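Local coordinates for protein lipoxygenase (Cyanothece sp., PDB 5EK8) that probably catalyses the incorporation of molecular oxygen into polyunsaturated fatty acids at a non-heme iron centre, as a 9R-lipoxygenase, at residues A[71-76]-A[96-101]; A[115-120]-A[153-158]; A[245-250]-A[337-342]; A[329-334]-A[594-599]. One frame throughout, in Å; residues are numbered along the deposited sequence.

Contact 1: residues A[71-76]-A[96-101]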
# COMPACT_ATOMS: atom_id res chain seq x y z
N ILE A 71 7.93 12.86 -22.44
CA ILE A 71 6.49 12.66 -22.37
C ILE A 71 5.86 13.09 -23.68
O ILE A 71 6.32 14.04 -24.33
CB ILE A 71 5.87 13.43 -21.17
CG1 ILE A 71 4.53 12.82 -20.79
CG2 ILE A 71 5.76 14.93 -21.47
CD1 ILE A 71 4.12 13.12 -19.37
N GLU A 72 4.83 12.37 -24.10
CA GLU A 72 4.23 12.60 -25.41
C GLU A 72 3.36 13.84 -25.41
O GLU A 72 2.62 14.10 -24.46
CB GLU A 72 3.43 11.38 -25.87
CG GLU A 72 4.30 10.22 -26.35
CD GLU A 72 3.50 8.98 -26.69
OE1 GLU A 72 2.38 9.11 -27.22
OE2 GLU A 72 4.00 7.86 -26.42
N LEU A 73 3.46 14.61 -26.49
CA LEU A 73 2.68 15.82 -26.66
C LEU A 73 1.91 15.77 -27.97
O LEU A 73 2.44 15.34 -29.00
CB LEU A 73 3.59 17.05 -26.63
CG LEU A 73 3.66 17.90 -25.37
CD1 LEU A 73 3.61 17.06 -24.11
CD2 LEU A 73 4.94 18.73 -25.41
N GLU A 74 0.66 16.22 -27.94
CA GLU A 74 -0.14 16.29 -29.15
C GLU A 74 -0.62 17.72 -29.39
O GLU A 74 -1.13 18.38 -28.49
CB GLU A 74 -1.33 15.33 -29.07
CG GLU A 74 -0.94 13.85 -28.99
CD GLU A 74 -2.14 12.91 -28.90
OE1 GLU A 74 -3.27 13.39 -28.67
OE2 GLU A 74 -1.95 11.68 -29.07
N VAL A 75 -0.43 18.20 -30.61
CA VAL A 75 -0.93 19.51 -30.99
C VAL A 75 -2.32 19.38 -31.59
O VAL A 75 -2.52 18.67 -32.57
CB VAL A 75 0.00 20.22 -31.97
CG1 VAL A 75 -0.72 21.38 -32.65
CG2 VAL A 75 1.25 20.71 -31.26
N TRP A 76 -3.28 20.06 -30.98
CA TRP A 76 -4.67 20.02 -31.42
C TRP A 76 -5.19 21.42 -31.69
O TRP A 76 -4.72 22.39 -31.11
CB TRP A 76 -5.55 19.35 -30.37
CG TRP A 76 -5.34 17.88 -30.23
CD1 TRP A 76 -4.28 17.25 -29.66
CD2 TRP A 76 -6.24 16.84 -30.65
NE1 TRP A 76 -4.44 15.89 -29.70
CE2 TRP A 76 -5.64 15.61 -30.31
CE3 TRP A 76 -7.48 16.83 -31.29
CZ2 TRP A 76 -6.24 14.38 -30.58
CZ3 TRP A 76 -8.09 15.61 -31.56
CH2 TRP A 76 -7.46 14.40 -31.21
N GLY A 96 12.78 18.52 -21.21
CA GLY A 96 11.38 18.90 -21.31
C GLY A 96 11.09 19.78 -22.51
O GLY A 96 9.97 20.25 -22.68
N ARG A 97 12.10 19.99 -23.34
CA ARG A 97 11.94 20.82 -24.54
C ARG A 97 11.32 20.01 -25.68
O ARG A 97 11.54 18.81 -25.80
CB ARG A 97 13.28 21.41 -24.96
CG ARG A 97 13.84 22.44 -23.99
CD ARG A 97 15.09 23.10 -24.53
NE ARG A 97 15.48 24.26 -23.73
CZ ARG A 97 16.36 24.22 -22.73
NH1 ARG A 97 16.94 23.07 -22.39
NH2 ARG A 97 16.64 25.32 -22.05
N PHE A 98 10.55 20.69 -26.52
CA PHE A 98 9.89 20.02 -27.63
C PHE A 98 9.78 20.91 -28.86
O PHE A 98 9.59 22.13 -28.77
CB PHE A 98 8.50 19.53 -27.21
CG PHE A 98 7.54 20.64 -26.89
CD1 PHE A 98 6.75 21.20 -27.88
CD2 PHE A 98 7.43 21.12 -25.60
CE1 PHE A 98 5.87 22.22 -27.59
CE2 PHE A 98 6.55 22.14 -25.30
CZ PHE A 98 5.77 22.69 -26.30
N GLU A 99 9.87 20.24 -30.01
CA GLU A 99 9.72 20.87 -31.32
C GLU A 99 8.74 20.04 -32.16
O GLU A 99 9.15 19.25 -33.01
CB GLU A 99 11.08 20.97 -32.01
CG GLU A 99 11.12 21.87 -33.24
CD GLU A 99 12.51 21.96 -33.84
OE1 GLU A 99 13.46 21.39 -33.25
OE2 GLU A 99 12.67 22.60 -34.91
N ILE A 100 7.45 20.22 -31.89
CA ILE A 100 6.38 19.50 -32.57
C ILE A 100 6.13 20.00 -33.99
O ILE A 100 5.98 21.19 -34.22
CB ILE A 100 5.04 19.63 -31.81
CG1 ILE A 100 5.22 19.34 -30.32
CG2 ILE A 100 3.98 18.71 -32.42
CD1 ILE A 100 5.46 17.90 -29.99
N TYR A 101 6.08 19.08 -34.95
CA TYR A 101 5.65 19.43 -36.30
C TYR A 101 4.16 19.16 -36.45
O TYR A 101 3.72 18.01 -36.35
CB TYR A 101 6.45 18.66 -37.34
CG TYR A 101 7.91 19.08 -37.41
CD1 TYR A 101 8.31 20.14 -38.21
CD2 TYR A 101 8.87 18.41 -36.67
CE1 TYR A 101 9.64 20.53 -38.26
CE2 TYR A 101 10.20 18.79 -36.72
CZ TYR A 101 10.58 19.85 -37.52
OH TYR A 101 11.90 20.23 -37.58
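Leu-73 and Phe-98 meet at about a right angle, and the leucine touches strand 97-101 at its CB and at one methyl. Its CB lies 3.9 Å from CD1 of Ile-100, the end of the longer isoleucine branch. Of the two methyls beyond CG, CD2 makes the contact. It settles over one face of the phenylalanine, 3.6 Å from the ring centroid and 18° off the ring normal, a CH-pi contact displaced toward the rim, so that CG and CD2 of Phe-98 are the ring atoms closest to it. Elsewhere the leucine packs on Leu-59 and Thr-92. The ring is brought under the methyl by a chi1 of 66°, which places CG of Phe-98 between its backbone N and carbonyl carbon. Two residues further on, Val-75 and Ile-100 lie alongside one another pointing opposite ways, with CG2 of Val-75 3.6 Å from CG2 of Ile-100.

The two strands belong to different sheets of a beta sandwich, consistent with the PLAT-type domain of lipoxygenases. Their axes pass 8.0 Å apart at 44°, and no hydrogen bond joins them. Strand 72-79 is paired with strands 82-91 and 115-126, strand 97-102 with strand 53-61. Glu-74 and Trp-76 alternate onto the other side of their strand, where NE1 of Trp-76 donates to OE1 of Glu-74 at 2.9 Å.

Only carbon meets carbon between these side chains, all of them buried, which implies that the sheets are held face to face here by hydrophobic burial rather than by directional bonds.

Contact 2: residues A[115-120]-A[153-158]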
# COMPACT_ATOMS: atom_id res chain seq x y z
N LEU A 115 -4.45 27.07 -31.27
CA LEU A 115 -3.68 25.95 -30.74
C LEU A 115 -4.05 25.51 -29.32
O LEU A 115 -4.52 26.29 -28.50
CB LEU A 115 -2.19 26.28 -30.79
CG LEU A 115 -1.62 26.28 -32.21
CD1 LEU A 115 -0.13 26.55 -32.19
CD2 LEU A 115 -1.93 24.97 -32.91
N GLU A 116 -3.82 24.22 -29.08
CA GLU A 116 -4.06 23.56 -27.81
C GLU A 116 -3.07 22.42 -27.67
O GLU A 116 -2.98 21.56 -28.55
CB GLU A 116 -5.50 23.04 -27.72
CG GLU A 116 -5.69 21.91 -26.73
CD GLU A 116 -7.13 21.40 -26.67
OE1 GLU A 116 -7.37 20.23 -27.01
OE2 GLU A 116 -8.02 22.19 -26.28
N LEU A 117 -2.31 22.42 -26.58
CA LEU A 117 -1.29 21.41 -26.38
C LEU A 117 -1.73 20.36 -25.37
O LEU A 117 -2.12 20.70 -24.25
CB LEU A 117 0.02 22.06 -25.92
CG LEU A 117 1.28 21.21 -26.05
CD1 LEU A 117 1.59 20.95 -27.52
CD2 LEU A 117 2.44 21.89 -25.34
N ARG A 118 -1.66 19.09 -25.75
CA ARG A 118 -2.06 18.02 -24.85
C ARG A 118 -0.86 17.21 -24.36
O ARG A 118 -0.06 16.72 -25.16
CB ARG A 118 -3.07 17.09 -25.53
CG ARG A 118 -4.33 17.78 -25.98
CD ARG A 118 -5.43 16.78 -26.31
NE ARG A 118 -6.56 17.42 -26.97
CZ ARG A 118 -7.62 16.76 -27.44
NH1 ARG A 118 -7.69 15.44 -27.33
NH2 ARG A 118 -8.60 17.43 -28.03
N VAL A 119 -0.76 17.09 -23.04
CA VAL A 119 0.19 16.20 -22.42
C VAL A 119 -0.47 14.83 -22.30
O VAL A 119 -1.55 14.70 -21.70
CB VAL A 119 0.64 16.70 -21.02
CG1 VAL A 119 1.73 15.80 -20.46
CG2 VAL A 119 1.13 18.14 -21.10
N ILE A 120 0.20 13.83 -22.88
CA ILE A 120 -0.35 12.49 -23.04
C ILE A 120 0.35 11.44 -22.17
O ILE A 120 1.57 11.27 -22.22
CB ILE A 120 -0.27 12.05 -24.52
CG1 ILE A 120 -0.95 13.07 -25.42
CG2 ILE A 120 -0.89 10.67 -24.71
CD1 ILE A 120 -2.42 13.27 -25.10
N TYR A 153 5.23 28.57 -33.65
CA TYR A 153 4.59 29.15 -32.48
C TYR A 153 5.22 28.61 -31.21
O TYR A 153 5.33 27.40 -31.03
CB TYR A 153 3.08 28.88 -32.46
CG TYR A 153 2.41 29.44 -31.22
CD1 TYR A 153 2.10 30.79 -31.12
CD2 TYR A 153 2.10 28.61 -30.14
CE1 TYR A 153 1.50 31.31 -29.99
CE2 TYR A 153 1.49 29.13 -29.00
CZ TYR A 153 1.20 30.48 -28.93
OH TYR A 153 0.59 30.99 -27.81
N ASP A 154 5.63 29.51 -30.32
CA ASP A 154 6.36 29.11 -29.12
C ASP A 154 5.54 29.31 -27.84
O ASP A 154 5.11 30.42 -27.53
CB ASP A 154 7.67 29.89 -29.03
CG ASP A 154 8.44 29.60 -27.75
OD1 ASP A 154 8.82 28.43 -27.53
OD2 ASP A 154 8.67 30.55 -26.97
N PHE A 155 5.35 28.22 -27.10
CA PHE A 155 4.67 28.29 -25.81
C PHE A 155 5.62 28.84 -24.74
O PHE A 155 5.18 29.38 -23.73
CB PHE A 155 4.16 26.92 -25.37
CG PHE A 155 3.14 26.32 -26.29
CD1 PHE A 155 1.79 26.37 -25.98
CD2 PHE A 155 3.52 25.70 -27.47
CE1 PHE A 155 0.84 25.82 -26.82
CE2 PHE A 155 2.58 25.15 -28.32
CZ PHE A 155 1.24 25.21 -27.99
N GLY A 156 6.91 28.68 -24.99
CA GLY A 156 7.91 29.02 -24.00
C GLY A 156 7.90 27.98 -22.90
O GLY A 156 7.50 26.84 -23.13
N THR A 157 8.35 28.36 -21.71
CA THR A 157 8.38 27.45 -20.57
C THR A 157 7.06 27.47 -19.79
O THR A 157 6.59 28.52 -19.36
CB THR A 157 9.55 27.79 -19.62
OG1 THR A 157 10.74 27.18 -20.12
CG2 THR A 157 9.28 27.26 -18.22
N LEU A 158 6.48 26.29 -19.63
CA LEU A 158 5.24 26.15 -18.87
C LEU A 158 5.40 25.06 -17.82
O LEU A 158 6.24 24.17 -17.97
CB LEU A 158 4.08 25.82 -19.79
CG LEU A 158 3.87 26.77 -20.97
CD1 LEU A 158 2.75 26.27 -21.86
CD2 LEU A 158 3.59 28.19 -20.48
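Leu-117 CD2 stands over the centre of the Phe-155 ring, 4.3 Å from its centroid and 4° off the normal, while CB of the same leucine is 4.0 Å from CE1 of Phe-155. A chi1 of -163° sets CG of Leu-117 opposite its backbone N, from where CD2 reaches the ring. The opposite face is taken by CE2 of Tyr-153, above the centre, so Phe-155 is clasped between a methyl and a phenol. Leu-115 approaches Tyr-153 obliquely, CD1 coming to 3.7 Å from CD2 of the tyrosine as the two side chains run in opposing senses.

These pairs close another part of the beta sandwich, consistent with a PLAT-type domain: strand 115-126 lies inside the four-stranded sheet and strand 152-160 at the margin of the facing three-stranded one. Phe-98 packs against both Leu-117 and Phe-155, and Val-75 of strand 72-79 touches both leucines.

On the other side of strand 115-126, Arg-118 grips Glu-116 side-on, NE and NH2 both donating to OE1, with NE of Arg-118 2.9 Å from OE1 of Glu-116; Trp-76 adds a cation-pi contact. Next to Phe-155 in the chain, OD1 of Asp-154 accepts a weak bond from N of Gly-156 and is also hydrogen-bonded to OG1 of Thr-56.

Contact 3: residues A[245-250]-A[337-342]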
# COMPACT_ATOMS: atom_id res chain seq x y z
N ARG A 245 -7.09 -21.46 20.48
CA ARG A 245 -6.70 -20.85 21.75
C ARG A 245 -5.48 -21.55 22.36
O ARG A 245 -4.96 -21.12 23.39
CB ARG A 245 -7.86 -20.86 22.75
CG ARG A 245 -9.20 -20.41 22.20
CD ARG A 245 -9.20 -18.98 21.69
NE ARG A 245 -9.74 -18.90 20.33
CZ ARG A 245 -10.95 -18.45 20.01
NH1 ARG A 245 -11.78 -18.02 20.95
NH2 ARG A 245 -11.34 -18.43 18.75
N SER A 246 -5.01 -22.62 21.71
CA SER A 246 -3.89 -23.41 22.23
C SER A 246 -2.53 -22.73 22.04
O SER A 246 -2.41 -21.78 21.28
CB SER A 246 -3.87 -24.78 21.55
OG SER A 246 -3.58 -24.66 20.17
N ASP A 247 -1.52 -23.24 22.75
CA ASP A 247 -0.17 -22.69 22.68
C ASP A 247 0.49 -22.90 21.32
O ASP A 247 1.20 -22.02 20.81
CB ASP A 247 0.72 -23.29 23.77
CG ASP A 247 0.32 -22.83 25.17
OD1 ASP A 247 0.84 -23.40 26.15
OD2 ASP A 247 -0.52 -21.91 25.27
N GLU A 248 0.27 -24.08 20.74
CA GLU A 248 0.82 -24.43 19.44
C GLU A 248 0.39 -23.42 18.39
O GLU A 248 1.20 -22.94 17.58
CB GLU A 248 0.38 -25.84 19.03
CG GLU A 248 0.82 -26.96 19.98
CD GLU A 248 0.02 -27.00 21.28
OE1 GLU A 248 -1.03 -26.33 21.35
OE2 GLU A 248 0.45 -27.69 22.22
N TYR A 249 -0.89 -23.08 18.42
CA TYR A 249 -1.46 -22.16 17.46
C TYR A 249 -1.00 -20.73 17.74
O TYR A 249 -0.78 -19.95 16.82
CB TYR A 249 -2.99 -22.23 17.48
CG TYR A 249 -3.62 -21.51 16.32
CD1 TYR A 249 -3.54 -22.02 15.03
CD2 TYR A 249 -4.28 -20.30 16.50
CE1 TYR A 249 -4.10 -21.35 13.96
CE2 TYR A 249 -4.85 -19.62 15.44
CZ TYR A 249 -4.75 -20.15 14.17
OH TYR A 249 -5.31 -19.48 13.10
N PHE A 250 -0.86 -20.41 19.03
CA PHE A 250 -0.34 -19.11 19.45
C PHE A 250 1.03 -18.86 18.83
O PHE A 250 1.27 -17.80 18.23
CB PHE A 250 -0.26 -19.03 20.97
CG PHE A 250 0.29 -17.74 21.50
CD1 PHE A 250 1.60 -17.66 21.96
CD2 PHE A 250 -0.49 -16.59 21.53
CE1 PHE A 250 2.11 -16.47 22.45
CE2 PHE A 250 0.01 -15.40 22.02
CZ PHE A 250 1.32 -15.34 22.48
N GLU A 337 -6.59 -19.64 33.03
CA GLU A 337 -7.39 -18.68 32.28
C GLU A 337 -6.68 -17.34 32.19
O GLU A 337 -6.90 -16.59 31.24
CB GLU A 337 -8.79 -18.52 32.89
CG GLU A 337 -8.90 -17.51 34.02
CD GLU A 337 -8.47 -18.06 35.36
OE1 GLU A 337 -7.93 -19.19 35.40
OE2 GLU A 337 -8.68 -17.38 36.39
N LYS A 338 -5.84 -17.02 33.17
CA LYS A 338 -5.08 -15.78 33.10
C LYS A 338 -3.97 -15.93 32.07
O LYS A 338 -3.55 -14.94 31.46
CB LYS A 338 -4.52 -15.40 34.48
CG LYS A 338 -5.59 -14.78 35.37
CD LYS A 338 -5.02 -13.91 36.47
CE LYS A 338 -5.99 -12.78 36.82
NZ LYS A 338 -7.41 -13.25 36.83
N TRP A 339 -3.53 -17.16 31.85
CA TRP A 339 -2.63 -17.46 30.74
C TRP A 339 -3.35 -17.23 29.41
O TRP A 339 -2.82 -16.54 28.52
CB TRP A 339 -2.11 -18.89 30.84
CG TRP A 339 -1.32 -19.33 29.64
CD1 TRP A 339 -1.61 -20.36 28.80
CD2 TRP A 339 -0.10 -18.75 29.15
NE1 TRP A 339 -0.66 -20.46 27.82
CE2 TRP A 339 0.28 -19.48 28.01
CE3 TRP A 339 0.70 -17.68 29.57
CZ2 TRP A 339 1.43 -19.18 27.28
CZ3 TRP A 339 1.84 -17.38 28.84
CH2 TRP A 339 2.20 -18.13 27.71
N LEU A 340 -4.54 -17.80 29.27
CA LEU A 340 -5.33 -17.61 28.05
C LEU A 340 -5.62 -16.13 27.75
O LEU A 340 -5.52 -15.67 26.61
CB LEU A 340 -6.64 -18.40 28.14
CG LEU A 340 -6.52 -19.92 28.10
CD1 LEU A 340 -7.74 -20.58 28.73
CD2 LEU A 340 -6.33 -20.39 26.67
N GLN A 341 -5.99 -15.40 28.80
CA GLN A 341 -6.28 -13.97 28.69
C GLN A 341 -5.03 -13.17 28.33
O GLN A 341 -5.10 -12.22 27.55
CB GLN A 341 -6.90 -13.47 30.00
CG GLN A 341 -8.31 -13.98 30.24
CD GLN A 341 -8.70 -14.02 31.71
OE1 GLN A 341 -7.96 -13.55 32.57
NE2 GLN A 341 -9.85 -14.61 32.00
N ALA A 342 -3.89 -13.57 28.88
CA ALA A 342 -2.61 -12.97 28.50
C ALA A 342 -2.36 -13.18 27.00
O ALA A 342 -1.96 -12.25 26.29
CB ALA A 342 -1.47 -13.55 29.32
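With chi1 at 173°, CG of Trp-339 lies opposite its backbone N and the indole swings across to Asp-247, whose own chi1 of -69° sends the carboxylate beside its backbone N and out to meet it. The contact joins the N-terminal turns of two helices of the lipoxygenase fold's helical catalytic domain, the short 247-256 and the long 337-377, which further along carries the iron ligands His-359 and His-364. NE1 of Trp-339 donates to OD2 of Asp-247 at 2.9 Å, close to the indole plane and on the syn side of the carboxylate, while the two flat groups stand nearly perpendicular, 88° apart. Lys-343, one turn after Trp-339, forms a salt bridge with the same OD2. Asp-247 directly follows the N-cap residue Ser-246, where the helix end would probably favour its negative charge. A phenylalanine in place of Trp-339 would probably cost OD2 of Asp-247 its indole N-H, leaving Lys-343, and open a gap against Ile-309, on which the indole packs. Arg-245 turns its guanidinium away from helix 337-377, to a salt bridge with Glu-583. Its O accepts a hydrogen bond from NZ of Lys-343, and CD2 of Leu-340 lies 3.6 Å from that O of Arg-245.

Contact 4: residues A[329-334]-A[594-599]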
# COMPACT_ATOMS: atom_id res chain seq x y z
N GLU A 329 2.93 -7.67 35.44
CA GLU A 329 2.49 -8.98 35.89
C GLU A 329 3.13 -10.03 35.01
O GLU A 329 3.52 -9.74 33.87
CB GLU A 329 0.97 -9.08 35.85
CG GLU A 329 0.23 -7.85 36.34
CD GLU A 329 -1.11 -7.66 35.64
OE1 GLU A 329 -1.32 -8.28 34.57
OE2 GLU A 329 -1.95 -6.88 36.15
N VAL A 330 3.23 -11.25 35.53
CA VAL A 330 3.87 -12.36 34.83
C VAL A 330 2.94 -13.56 34.71
O VAL A 330 2.29 -13.95 35.68
CB VAL A 330 5.17 -12.79 35.54
CG1 VAL A 330 5.87 -13.89 34.77
CG2 VAL A 330 6.09 -11.60 35.70
N TYR A 331 2.88 -14.16 33.52
CA TYR A 331 1.99 -15.29 33.30
C TYR A 331 2.68 -16.44 32.57
O TYR A 331 3.28 -16.24 31.52
CB TYR A 331 0.74 -14.83 32.53
CG TYR A 331 -0.04 -13.77 33.26
CD1 TYR A 331 -0.82 -14.09 34.36
CD2 TYR A 331 0.03 -12.44 32.88
CE1 TYR A 331 -1.53 -13.12 35.05
CE2 TYR A 331 -0.68 -11.46 33.56
CZ TYR A 331 -1.45 -11.81 34.64
OH TYR A 331 -2.15 -10.84 35.33
N THR A 332 2.59 -17.63 33.14
CA THR A 332 3.18 -18.83 32.55
C THR A 332 2.08 -19.76 32.01
O THR A 332 0.91 -19.60 32.37
CB THR A 332 4.04 -19.57 33.59
OG1 THR A 332 3.22 -20.07 34.65
CG2 THR A 332 5.08 -18.63 34.16
N PRO A 333 2.44 -20.72 31.13
CA PRO A 333 1.42 -21.59 30.53
C PRO A 333 0.62 -22.45 31.51
O PRO A 333 -0.26 -23.19 31.06
CB PRO A 333 2.24 -22.48 29.59
CG PRO A 333 3.42 -21.66 29.25
CD PRO A 333 3.75 -20.90 30.49
N ASN A 334 0.91 -22.38 32.80
CA ASN A 334 0.16 -23.15 33.78
C ASN A 334 -0.71 -22.26 34.66
O ASN A 334 -1.26 -22.71 35.66
CB ASN A 334 1.10 -23.98 34.64
CG ASN A 334 2.39 -23.26 34.96
OD1 ASN A 334 2.44 -22.39 35.83
ND2 ASN A 334 3.46 -23.62 34.25
N GLY A 594 -10.17 -3.22 31.68
CA GLY A 594 -9.25 -4.09 32.41
C GLY A 594 -8.67 -5.17 31.53
O GLY A 594 -7.63 -5.75 31.86
N SER A 595 -9.36 -5.46 30.43
CA SER A 595 -8.93 -6.44 29.43
C SER A 595 -8.83 -7.86 29.97
O SER A 595 -8.48 -8.78 29.24
CB SER A 595 -7.57 -6.04 28.84
OG SER A 595 -7.62 -4.74 28.28
N PHE A 596 -9.13 -8.04 31.26
CA PHE A 596 -9.03 -9.36 31.87
C PHE A 596 -10.41 -9.93 32.19
O PHE A 596 -11.19 -9.34 32.93
CB PHE A 596 -8.19 -9.30 33.14
CG PHE A 596 -6.71 -9.42 32.89
CD1 PHE A 596 -6.13 -10.66 32.70
CD2 PHE A 596 -5.91 -8.29 32.87
CE1 PHE A 596 -4.77 -10.77 32.48
CE2 PHE A 596 -4.55 -8.39 32.65
CZ PHE A 596 -3.97 -9.64 32.45
N GLY A 597 -10.69 -11.10 31.62
CA GLY A 597 -11.95 -11.78 31.82
C GLY A 597 -12.12 -12.84 30.75
O GLY A 597 -11.27 -12.95 29.86
N SER A 598 -13.19 -13.62 30.85
CA SER A 598 -13.49 -14.62 29.83
C SER A 598 -13.63 -13.95 28.47
O SER A 598 -13.96 -12.77 28.38
CB SER A 598 -14.78 -15.37 30.18
OG SER A 598 -15.13 -16.29 29.16
N GLU A 599 -13.40 -14.71 27.40
CA GLU A 599 -13.45 -14.14 26.06
C GLU A 599 -14.89 -13.98 25.56
O GLU A 599 -15.13 -13.70 24.38
CB GLU A 599 -12.64 -14.98 25.08
CG GLU A 599 -13.06 -16.43 24.99
CD GLU A 599 -12.44 -17.13 23.80
OE1 GLU A 599 -11.26 -17.51 23.87
OE2 GLU A 599 -13.14 -17.29 22.78
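Tyr-331 and Phe-596 reach toward each other from opposite directions, their rings inclined at 45° with centroids 5.8 Å apart, an oblique pairing that is neither a stack nor a T-shape. Only the far end of Phe-596 takes part: its CZ comes to 3.6 Å from OH of Tyr-331 and 3.9 Å from CE2 of the same tyrosine. Glu-329, two residues earlier on the same side of the strand, runs alongside the phenylalanine in the opposite sense, with OE1 3.7 Å from CZ of Phe-596 and the carboxylate plane turned 59° from the ring. A chain bent at chi2 (149°) brings this oxygen level with the phenol, and OH of Tyr-331 donates to OE1 of Glu-329 at 2.8 Å, from well above the carboxylate plane. The bond probably helps hold the phenol and carboxylate beside the phenylalanine ring. A valine in place of Tyr-331 would probably leave OE1 of Glu-329 without this donor and its carboxylate freer to turn, and would take away the ring that Phe-596 leans on.

Strand 329-331 is the outermost strand of an antiparallel sheet, paired with strand 303-313. The 594-599 loop, secured through Ser-595 to Asp-289 and His-291, lays Phe-596 across this margin, against Ile-311 of strand 303-313 and Gln-341 of helix 337-377.

How the contacts relate
Contacts 1 and 2 share the interior of the small beta domain, their centres 7 Å apart. Strands 72-79 and 115-126 lie side by side in one sheet, and Phe-98, from the facing sheet, belongs to both neighbourhoods. Contact 1 is fully buried, contact 2 partly so, and both join their sheets through apolar groups. Contacts 3 and 4 lie on the opposite side of the chain's centre, contact 1 about 66 Å from contact 3 between centres. Contact 3 is partly buried and turns on an indole-carboxylate bond; contact 4, at the surface, sets a phenol-carboxylate pair beside a ring. Helix 337-377 forms one side of contact 3 and flanks contact 4. An ion pair between Arg-245 and Glu-599, modelled doubtfully short, lies between them.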